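Envelopment polyprotein (Bovine Schmallenberg virus BH80/Germany/2011, PDB 7A56) probably merges the viral and host membranes during entry, its Gc part acting as a class II membrane fusion glycoprotein. Local coordinates at residues A[123-128]-A[180-185]; A[138-143]-A[174-179]; A[148-153]-A[278-283]. One frame throughout, in Å; residues are numbered along the deposited sequence.

Overall arrangement
All three contacts lie on the same side of the chain's centre, toward one beta-rich end of the elongated molecule, and strand 172-183 ties them together. Contact 1 pairs that strand with strand 98-134. Contact 2, about 22 Å away between centres, fixes the loop between strands 98-134 and 150-158 to it, and along the chain is nested inside the loop closed by contact 1. Contact 3, its centre about 10 Å from that of contact 2 and 14 Å from that of contact 1, packs strand 150-158, the neighbour of 172-183, against 278-283; its segments alternate with those of both others. Contacts 2 and 3 also touch a second subunit of the trimer.

Contact 1 (A[123-128]-A[180-185])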
loop_
_atom_site.group_PDB
_atom_site.type_symbol
_atom_site.label_atom_id
_atom_site.label_comp_id
_atom_site.label_asym_id
_atom_site.label_seq_id
_atom_site.Cartn_x
_atom_site.Cartn_y
_atom_site.Cartn_z
ATOM N N PRO A 123 16.999 -23.104 -10.236
ATOM C CA PRO A 123 16.755 -24.491 -9.799
ATOM C C PRO A 123 18.030 -25.168 -9.323
ATOM O O PRO A 123 19.138 -24.831 -9.739
ATOM C CB PRO A 123 16.250 -25.165 -11.075
ATOM C CG PRO A 123 17.028 -24.371 -12.190
ATOM C CD PRO A 123 17.004 -22.963 -11.708
ATOM N N THR A 124 17.845 -26.202 -8.505
ATOM C CA THR A 124 18.993 -26.975 -8.062
ATOM C C THR A 124 19.364 -27.980 -9.137
ATOM O O THR A 124 18.505 -28.677 -9.688
ATOM C CB THR A 124 18.696 -27.648 -6.729
ATOM O OG1 THR A 124 18.529 -26.618 -5.749
ATOM C CG2 THR A 124 19.836 -28.582 -6.295
ATOM N N ILE A 125 20.651 -28.023 -9.446
ATOM C CA ILE A 125 21.219 -28.855 -10.496
ATOM C C ILE A 125 22.278 -29.803 -9.983
ATOM O O ILE A 125 22.885 -30.513 -10.787
ATOM C CB ILE A 125 21.810 -27.992 -11.609
ATOM C CG1 ILE A 125 22.980 -27.156 -11.064
ATOM C CG2 ILE A 125 20.677 -27.074 -12.111
ATOM C CD1 ILE A 125 23.765 -26.492 -12.141
ATOM N N GLY A 126 22.566 -29.783 -8.693
ATOM C CA GLY A 126 23.586 -30.682 -8.165
ATOM C C GLY A 126 23.733 -30.414 -6.692
ATOM O O GLY A 126 23.124 -29.498 -6.160
ATOM N N ILE A 127 24.526 -31.272 -6.019
ATOM C CA ILE A 127 24.782 -31.112 -4.585
ATOM C C ILE A 127 26.273 -31.211 -4.344
ATOM O O ILE A 127 26.880 -32.254 -4.638
ATOM C CB ILE A 127 24.072 -32.196 -3.731
ATOM C CG1 ILE A 127 22.569 -32.215 -4.059
ATOM C CG2 ILE A 127 24.371 -31.975 -2.245
ATOM C CD1 ILE A 127 21.764 -33.325 -3.311
ATOM N N ASN A 128 26.854 -30.184 -3.724
ATOM C CA ASN A 128 28.188 -30.337 -3.137
ATOM C C ASN A 128 28.048 -31.050 -1.799
ATOM O O ASN A 128 27.246 -30.632 -0.964
ATOM C CB ASN A 128 28.857 -28.994 -2.889
ATOM C CG ASN A 128 29.392 -28.354 -4.160
ATOM O OD1 ASN A 128 30.160 -28.949 -4.897
ATOM N ND2 ASN A 128 29.015 -27.129 -4.390
ATOM N N GLN A 180 25.482 -28.758 0.362
ATOM C CA GLN A 180 24.911 -27.470 -0.054
ATOM C C GLN A 180 24.492 -27.616 -1.515
ATOM O O GLN A 180 25.220 -28.254 -2.291
ATOM C CB GLN A 180 25.966 -26.379 0.145
ATOM C CG GLN A 180 25.501 -24.931 0.003
ATOM C CD GLN A 180 26.663 -24.026 0.299
ATOM O OE1 GLN A 180 27.651 -24.044 -0.422
ATOM N NE2 GLN A 180 26.580 -23.280 1.407
ATOM N N ASP A 181 23.295 -27.115 -1.862
ATOM C CA ASP A 181 22.839 -27.145 -3.260
ATOM C C ASP A 181 23.783 -26.397 -4.193
ATOM O O ASP A 181 24.484 -25.451 -3.797
ATOM C CB ASP A 181 21.466 -26.504 -3.423
ATOM C CG ASP A 181 20.324 -27.391 -2.939
ATOM O OD1 ASP A 181 20.590 -28.400 -2.215
ATOM O OD2 ASP A 181 19.146 -27.028 -3.251
ATOM N N ILE A 182 23.777 -26.830 -5.456
ATOM C CA ILE A 182 24.267 -26.049 -6.598
ATOM C C ILE A 182 23.062 -25.677 -7.455
ATOM O O ILE A 182 22.225 -26.560 -7.774
ATOM C CB ILE A 182 25.267 -26.851 -7.443
ATOM C CG1 ILE A 182 26.432 -27.347 -6.608
ATOM C CG2 ILE A 182 25.727 -25.981 -8.663
ATOM C CD1 ILE A 182 27.110 -28.604 -7.245
ATOM N N ILE A 183 22.955 -24.367 -7.816
ATOM C CA ILE A 183 21.833 -23.873 -8.601
ATOM C C ILE A 183 22.338 -23.307 -9.929
ATOM O O ILE A 183 23.492 -22.903 -10.078
ATOM C CB ILE A 183 21.013 -22.769 -7.866
ATOM C CG1 ILE A 183 21.891 -21.523 -7.666
ATOM C CG2 ILE A 183 20.420 -23.313 -6.551
ATOM C CD1 ILE A 183 21.108 -20.210 -7.357
ATOM N N ARG A 184 21.423 -23.228 -10.881
ATOM C CA ARG A 184 21.675 -22.494 -12.095
ATOM C C ARG A 184 20.990 -21.132 -11.910
ATOM O O ARG A 184 19.761 -21.082 -11.806
ATOM C CB ARG A 184 21.126 -23.233 -13.315
ATOM C CG ARG A 184 21.315 -22.455 -14.633
ATOM C CD ARG A 184 20.659 -23.177 -15.784
ATOM N NE ARG A 184 19.180 -23.103 -15.827
ATOM C CZ ARG A 184 18.369 -24.159 -15.702
ATOM N NH1 ARG A 184 17.052 -24.005 -15.810
ATOM N NH2 ARG A 184 18.861 -25.379 -15.488
ATOM N N PRO A 185 21.736 -20.039 -11.809
ATOM C CA PRO A 185 21.100 -18.728 -11.546
ATOM C C PRO A 185 20.169 -18.345 -12.686
ATOM O O PRO A 185 20.550 -18.425 -13.865
ATOM C CB PRO A 185 22.292 -17.756 -11.458
ATOM C CG PRO A 185 23.499 -18.593 -11.322
ATOM C CD PRO A 185 23.204 -19.967 -11.900
HETATM O O HOH W 1 27.001 -25.043 -3.214
#
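Thr124 and Asp181 are joined by a short side-chain bond across an antiparallel strand pair: Thr124 OG1 donates to Asp181 OD2 at 2.6 Å, reaching the carboxylate from above its plane. With OG1 anti to the carbonyl carbon (chi1 -65°), the threonine offers its hydroxyl to the acid. Asn302 ND2 also bonds this hydroxyl, and the other carboxylate oxygen, OD1, accepts from Phe300 N, so the buried acid has partners at both oxygens.

The backbone bonds reveal a classic beta bulge. Ile125 N meets Ile182 O at 2.7 Å and nearly straight, while Gly126 N reaches the same oxygen only weakly, at 3.4 Å. Ile125 and Gly126 therefore both face Ile182, and the register slips by one. Glycine suits the bulge, its backbone almost fully extended, because a side-chain carbon would lie tight against Ile182 CD1. Ile182 N closes the bulge by donating to Gly126 O at 2.8 Å; beyond it, Asn128 and Gln180 form a hydrogen-bonded pair, and before it Arg184 N binds Pro123 O. A water donates to Gln180 OE1 and Asp181 O and accepts from Asn128 ND2.

Van der Waals packing completes the pair. Ile125 CG1 meets Ile182 CG2 at 3.8 Å, the chains crossing at about a right angle, and the amide of Asn128 lies across the other branch, ND2 being 3.4 Å from Ile182 CG1. Arg184 is bent at chi3, and one face of its guanidinium is met by Pro123 CG, offset toward the rim and 3.6 Å from Arg184 NH1, while NE forms a salt bridge to Glu186.

This pair joins strands 98-134 and 172-183, consistent with the elongated, beta-rich build of class II fusion proteins. The loop holding Cys299, Phe300, Asn302 and Tyr304 packs beside it, and strand 150-158 pairs with 172-183 farther along.

Contact 2 (A[138-143]-A[174-179])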
loop_
_atom_site.group_PDB
_atom_site.type_symbol
_atom_site.label_atom_id
_atom_site.label_comp_id
_atom_site.label_asym_id
_atom_site.label_seq_id
_atom_site.Cartn_x
_atom_site.Cartn_y
_atom_site.Cartn_z
ATOM N N LYS A 138 29.653 -42.878 18.982
ATOM C CA LYS A 138 28.448 -42.229 18.514
ATOM C C LYS A 138 28.808 -41.059 17.595
ATOM O O LYS A 138 29.976 -40.681 17.453
ATOM C CB LYS A 138 27.595 -41.767 19.701
ATOM C CG LYS A 138 28.195 -40.610 20.423
ATOM C CD LYS A 138 28.050 -40.721 21.929
ATOM C CE LYS A 138 26.617 -40.715 22.370
ATOM N NZ LYS A 138 26.029 -39.329 22.429
ATOM N N CYS A 139 27.791 -40.549 16.914
ATOM C CA CYS A 139 27.988 -39.435 15.983
ATOM C C CYS A 139 28.598 -38.256 16.741
ATOM O O CYS A 139 28.235 -38.020 17.895
ATOM C CB CYS A 139 26.660 -39.054 15.362
ATOM S SG CYS A 139 25.989 -40.273 14.214
ATOM N N PRO A 140 29.558 -37.536 16.151
ATOM C CA PRO A 140 30.135 -36.361 16.834
ATOM C C PRO A 140 29.099 -35.246 17.003
ATOM O O PRO A 140 28.108 -35.187 16.274
ATOM C CB PRO A 140 31.268 -35.929 15.895
ATOM C CG PRO A 140 30.778 -36.364 14.504
ATOM C CD PRO A 140 30.142 -37.738 14.812
ATOM N N SER A 141 29.289 -34.438 18.054
ATOM C CA SER A 141 28.443 -33.241 18.360
ATOM C C SER A 141 29.343 -32.016 18.348
ATOM O O SER A 141 30.287 -31.948 19.126
ATOM C CB SER A 141 27.761 -33.304 19.742
ATOM O OG SER A 141 27.104 -34.532 19.996
ATOM N N PRO A 142 29.112 -31.095 17.434
ATOM C CA PRO A 142 28.127 -31.192 16.363
ATOM C C PRO A 142 28.681 -32.046 15.233
ATOM O O PRO A 142 29.859 -32.405 15.266
ATOM C CB PRO A 142 28.004 -29.753 15.899
ATOM C CG PRO A 142 29.451 -29.289 16.002
ATOM C CD PRO A 142 29.929 -29.874 17.294
ATOM N N ILE A 143 27.842 -32.342 14.247
ATOM C CA ILE A 143 28.359 -32.854 12.978
ATOM C C ILE A 143 29.244 -31.771 12.366
ATOM O O ILE A 143 28.762 -30.638 12.142
ATOM C CB ILE A 143 27.188 -33.202 12.029
ATOM C CG1 ILE A 143 26.178 -34.192 12.658
ATOM C CG2 ILE A 143 27.699 -33.614 10.638
ATOM C CD1 ILE A 143 26.780 -35.562 13.106
ATOM N N CYS A 174 29.005 -44.413 13.247
ATOM C CA CYS A 174 28.218 -43.329 12.692
ATOM C C CYS A 174 28.606 -43.106 11.235
ATOM O O CYS A 174 29.756 -43.346 10.840
ATOM C CB CYS A 174 28.426 -42.057 13.507
ATOM S SG CYS A 174 27.524 -40.517 12.874
ATOM N N LEU A 175 27.647 -42.598 10.460
ATOM C CA LEU A 175 27.914 -42.126 9.107
ATOM C C LEU A 175 27.328 -40.733 9.038
ATOM O O LEU A 175 26.138 -40.552 9.346
ATOM C CB LEU A 175 27.294 -43.037 8.039
ATOM C CG LEU A 175 27.382 -42.683 6.560
ATOM C CD1 LEU A 175 28.808 -42.665 6.070
ATOM C CD2 LEU A 175 26.573 -43.652 5.734
ATOM N N TYR A 176 28.158 -39.749 8.696
ATOM C CA TYR A 176 27.657 -38.364 8.732
ATOM C C TYR A 176 28.232 -37.550 7.578
ATOM O O TYR A 176 29.176 -37.965 6.902
ATOM C CB TYR A 176 28.002 -37.691 10.089
ATOM C CG TYR A 176 29.469 -37.617 10.410
ATOM C CD1 TYR A 176 30.114 -38.651 11.107
ATOM C CD2 TYR A 176 30.223 -36.504 10.048
ATOM C CE1 TYR A 176 31.473 -38.572 11.405
ATOM C CE2 TYR A 176 31.581 -36.425 10.338
ATOM C CZ TYR A 176 32.191 -37.444 11.013
ATOM O OH TYR A 176 33.528 -37.318 11.288
ATOM N N GLY A 177 27.648 -36.380 7.352
ATOM C CA GLY A 177 28.263 -35.459 6.429
ATOM C C GLY A 177 27.515 -34.139 6.388
ATOM O O GLY A 177 26.755 -33.796 7.306
ATOM N N SER A 178 27.771 -33.399 5.307
ATOM C CA SER A 178 27.142 -32.087 5.098
ATOM C C SER A 178 26.971 -31.852 3.601
ATOM O O SER A 178 27.617 -32.507 2.767
ATOM C CB SER A 178 27.969 -30.969 5.737
ATOM O OG SER A 178 29.324 -31.080 5.356
ATOM N N CYS A 179 26.151 -30.849 3.252
ATOM C CA CYS A 179 25.908 -30.637 1.836
ATOM C C CYS A 179 25.396 -29.214 1.613
ATOM O O CYS A 179 24.904 -28.576 2.534
ATOM C CB CYS A 179 24.895 -31.665 1.289
ATOM S SG CYS A 179 23.255 -31.672 2.066
#
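Cys139 and Cys174 close a disulfide that fastens an irregular loop to a beta strand, one of several such crosslinks in this cysteine-rich part of the glycoprotein. The two sulfurs are 2.1 Å apart, and the C-S-S-C torsion of 97° is close to the relaxed value near 90°, so the bridge itself shows little strain. In the extended strand Cys174 carries SG anti to its N (chi1 178°), which sends the sulfur out to the loop. Cysteine suits both places because a covalent link can hold a loop that makes no hydrogen bond to this strand segment.

One residue past Cys139, and two past Cys174, Pro140 CG sits over one face of the Tyr176 ring. It lies 4.0 Å from the ring centroid, 15° off the normal and displaced toward the rim, a CH-pi contact, while Pro140 CD comes within 3.8 Å of Tyr176 CE1. The C-H groups of the compact proline ring meet the electron-rich face, and proline, with no backbone N-H to satisfy, suits an irregular loop. In Tyr176 the first torsion places CG between the backbone N and the carbonyl carbon, and the turn about CB-CG then presents the face. Pro140 O is in turn bonded by Arg297 of a second subunit, so the loop is also part of the trimer interface.

Farther on, Ile143 runs past Tyr176 in the opposite direction. Ile143 CG2 touches Tyr176 CD2 from an oblique side, 3.9 Å away, and Ile143 CD1 meets Tyr176 CB at 3.9 Å. A beta-branched chain brings two methyls to this buried spot, beside Thr151 and Ser153 of strand 150-158. The same CG2 of Ile143 also rests 3.5 Å from Gly177 O.

Contact 3 (A[148-153]-A[278-283]); sequences GWVTFS and GTPKFD
Phe152 lowers a corner of its ring onto Phe282: its CD1 stands 3.4 Å above the plane of the Phe282 ring, over the centre. The two planes are inclined at 36° and the centroids lie 4.6 Å apart, an oblique aromatic pair that is neither a parallel stack nor a T-shape. As side chains they cross at about a right angle. Large apolar rings suit both positions because they span the gap between strands 150-158 and 281-285, which share no backbone bonds here. Phe282 has CG anti to its backbone N (chi1 161°), on the side of strand 150-158, and the ring continues from there. Its edge also meets that strand's backbone, Phe282 CE2 lying 3.6 Å from Ser153 C.

Pro280 sits between Phe152 and Val150. Its CB approaches Phe152 CD2 at 4.1 Å from an oblique side, and its CG touches CG2 of Val150 at 3.7 Å, so the compact ring reaches both apolar neighbours. Val150 supplies a short branched group that fits beside the proline, and Gly278, whose backbone angles would jam a CB against the preceding carbonyl, begins the approach of this segment. Leu296 packs on both phenylalanines.

No hydrogen bond links the two segments, so this joint rests on burial of apolar surface and close packing. Their backbone polar groups bond instead to neighbouring strands, as Phe152 does with Gly177 and Asp283 with Ile295, while the side chains of Asp283 and Thr151 reach other subunits: a salt bridge to Arg156 of the third and a weak hydrogen bond to Lys281 of the second.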
loop_
_atom_site.group_PDB
_atom_site.type_symbol
_atom_site.label_atom_id
_atom_site.label_comp_id
_atom_site.label_asym_id
_atom_site.label_seq_id
_atom_site.Cartn_x
_atom_site.Cartn_y
_atom_site.Cartn_z
ATOM N N GLY A 148 26.915 -22.503 6.235
ATOM C CA GLY A 148 25.971 -22.547 5.140
ATOM C C GLY A 148 25.647 -23.944 4.632
ATOM O O GLY A 148 24.730 -24.095 3.828
ATOM N N TRP A 149 26.374 -24.949 5.067
ATOM C CA TRP A 149 26.113 -26.338 4.708
ATOM C C TRP A 149 25.174 -26.948 5.742
ATOM O O TRP A 149 25.283 -26.640 6.937
ATOM C CB TRP A 149 27.432 -27.103 4.669
ATOM C CG TRP A 149 28.303 -26.680 3.551
ATOM C CD1 TRP A 149 28.647 -25.381 3.207
ATOM C CD2 TRP A 149 28.958 -27.530 2.609
ATOM N NE1 TRP A 149 29.502 -25.389 2.123
ATOM C CE2 TRP A 149 29.687 -26.690 1.721
ATOM C CE3 TRP A 149 28.990 -28.927 2.409
ATOM C CZ2 TRP A 149 30.439 -27.196 0.663
ATOM C CZ3 TRP A 149 29.735 -29.425 1.351
ATOM C CH2 TRP A 149 30.461 -28.542 0.485
ATOM N N VAL A 150 24.238 -27.808 5.296
ATOM C CA VAL A 150 23.343 -28.456 6.256
ATOM C C VAL A 150 23.937 -29.847 6.517
ATOM O O VAL A 150 24.702 -30.388 5.712
ATOM C CB VAL A 150 21.858 -28.537 5.832
ATOM C CG1 VAL A 150 21.232 -27.096 5.732
ATOM C CG2 VAL A 150 21.705 -29.206 4.482
ATOM N N THR A 151 23.645 -30.409 7.688
ATOM C CA THR A 151 24.271 -31.693 8.058
ATOM C C THR A 151 23.297 -32.860 7.979
ATOM O O THR A 151 22.075 -32.708 7.946
ATOM C CB THR A 151 24.852 -31.625 9.468
ATOM O OG1 THR A 151 23.809 -31.243 10.360
ATOM C CG2 THR A 151 25.966 -30.568 9.565
ATOM N N PHE A 152 23.874 -34.073 7.980
ATOM C CA PHE A 152 23.052 -35.264 8.065
ATOM C C PHE A 152 23.874 -36.336 8.767
ATOM O O PHE A 152 25.105 -36.309 8.727
ATOM C CB PHE A 152 22.610 -35.799 6.689
ATOM C CG PHE A 152 23.730 -35.871 5.659
ATOM C CD1 PHE A 152 24.576 -36.987 5.599
ATOM C CD2 PHE A 152 23.895 -34.830 4.725
ATOM C CE1 PHE A 152 25.595 -37.061 4.680
ATOM C CE2 PHE A 152 24.919 -34.894 3.774
ATOM C CZ PHE A 152 25.784 -36.033 3.768
ATOM N N SER A 153 23.188 -37.269 9.422
ATOM C CA SER A 153 23.939 -38.340 10.112
ATOM C C SER A 153 22.998 -39.498 10.429
ATOM O O SER A 153 21.775 -39.323 10.548
ATOM C CB SER A 153 24.611 -37.855 11.402
ATOM O OG SER A 153 23.631 -37.384 12.331
ATOM N N GLY A 278 16.603 -27.088 5.101
ATOM C CA GLY A 278 15.822 -28.272 4.788
ATOM C C GLY A 278 16.493 -29.487 5.411
ATOM O O GLY A 278 17.628 -29.383 5.876
ATOM N N THR A 279 15.809 -30.623 5.380
ATOM C CA THR A 279 16.296 -31.907 5.901
ATOM C C THR A 279 16.778 -32.752 4.735
ATOM O O THR A 279 15.958 -33.121 3.879
ATOM C CB THR A 279 15.171 -32.617 6.630
ATOM O OG1 THR A 279 14.746 -31.791 7.709
ATOM C CG2 THR A 279 15.660 -34.027 7.178
ATOM N N PRO A 280 18.080 -33.005 4.593
ATOM C CA PRO A 280 18.553 -33.785 3.444
ATOM C C PRO A 280 17.893 -35.144 3.372
ATOM O O PRO A 280 17.618 -35.776 4.397
ATOM C CB PRO A 280 20.049 -33.922 3.707
ATOM C CG PRO A 280 20.370 -32.605 4.406
ATOM C CD PRO A 280 19.203 -32.410 5.338
ATOM N N LYS A 281 17.662 -35.595 2.144
ATOM C CA LYS A 281 17.167 -36.945 1.930
ATOM C C LYS A 281 18.405 -37.821 1.857
ATOM O O LYS A 281 18.996 -37.987 0.789
ATOM C CB LYS A 281 16.364 -37.043 0.647
ATOM C CG LYS A 281 15.006 -36.347 0.702
ATOM C CD LYS A 281 14.366 -36.634 -0.639
ATOM C CE LYS A 281 12.869 -36.617 -0.568
ATOM N NZ LYS A 281 12.305 -36.996 -1.900
ATOM N N PHE A 282 18.766 -38.400 3.005
ATOM C CA PHE A 282 20.033 -39.098 3.212
ATOM C C PHE A 282 19.759 -40.542 3.622
ATOM O O PHE A 282 18.970 -40.787 4.548
ATOM C CB PHE A 282 20.823 -38.404 4.346
ATOM C CG PHE A 282 21.920 -39.283 4.963
ATOM C CD1 PHE A 282 22.955 -39.797 4.177
ATOM C CD2 PHE A 282 21.937 -39.525 6.329
ATOM C CE1 PHE A 282 23.993 -40.628 4.769
ATOM C CE2 PHE A 282 22.956 -40.326 6.915
ATOM C CZ PHE A 282 23.984 -40.840 6.125
ATOM N N ASP A 283 20.407 -41.474 2.950
ATOM C CA ASP A 283 20.401 -42.879 3.371
ATOM C C ASP A 283 21.719 -43.465 2.907
ATOM O O ASP A 283 22.584 -42.759 2.373
ATOM C CB ASP A 283 19.141 -43.605 2.795
ATOM C CG ASP A 283 18.657 -44.758 3.687
ATOM O OD1 ASP A 283 19.507 -45.326 4.406
ATOM O OD2 ASP A 283 17.451 -45.127 3.623
#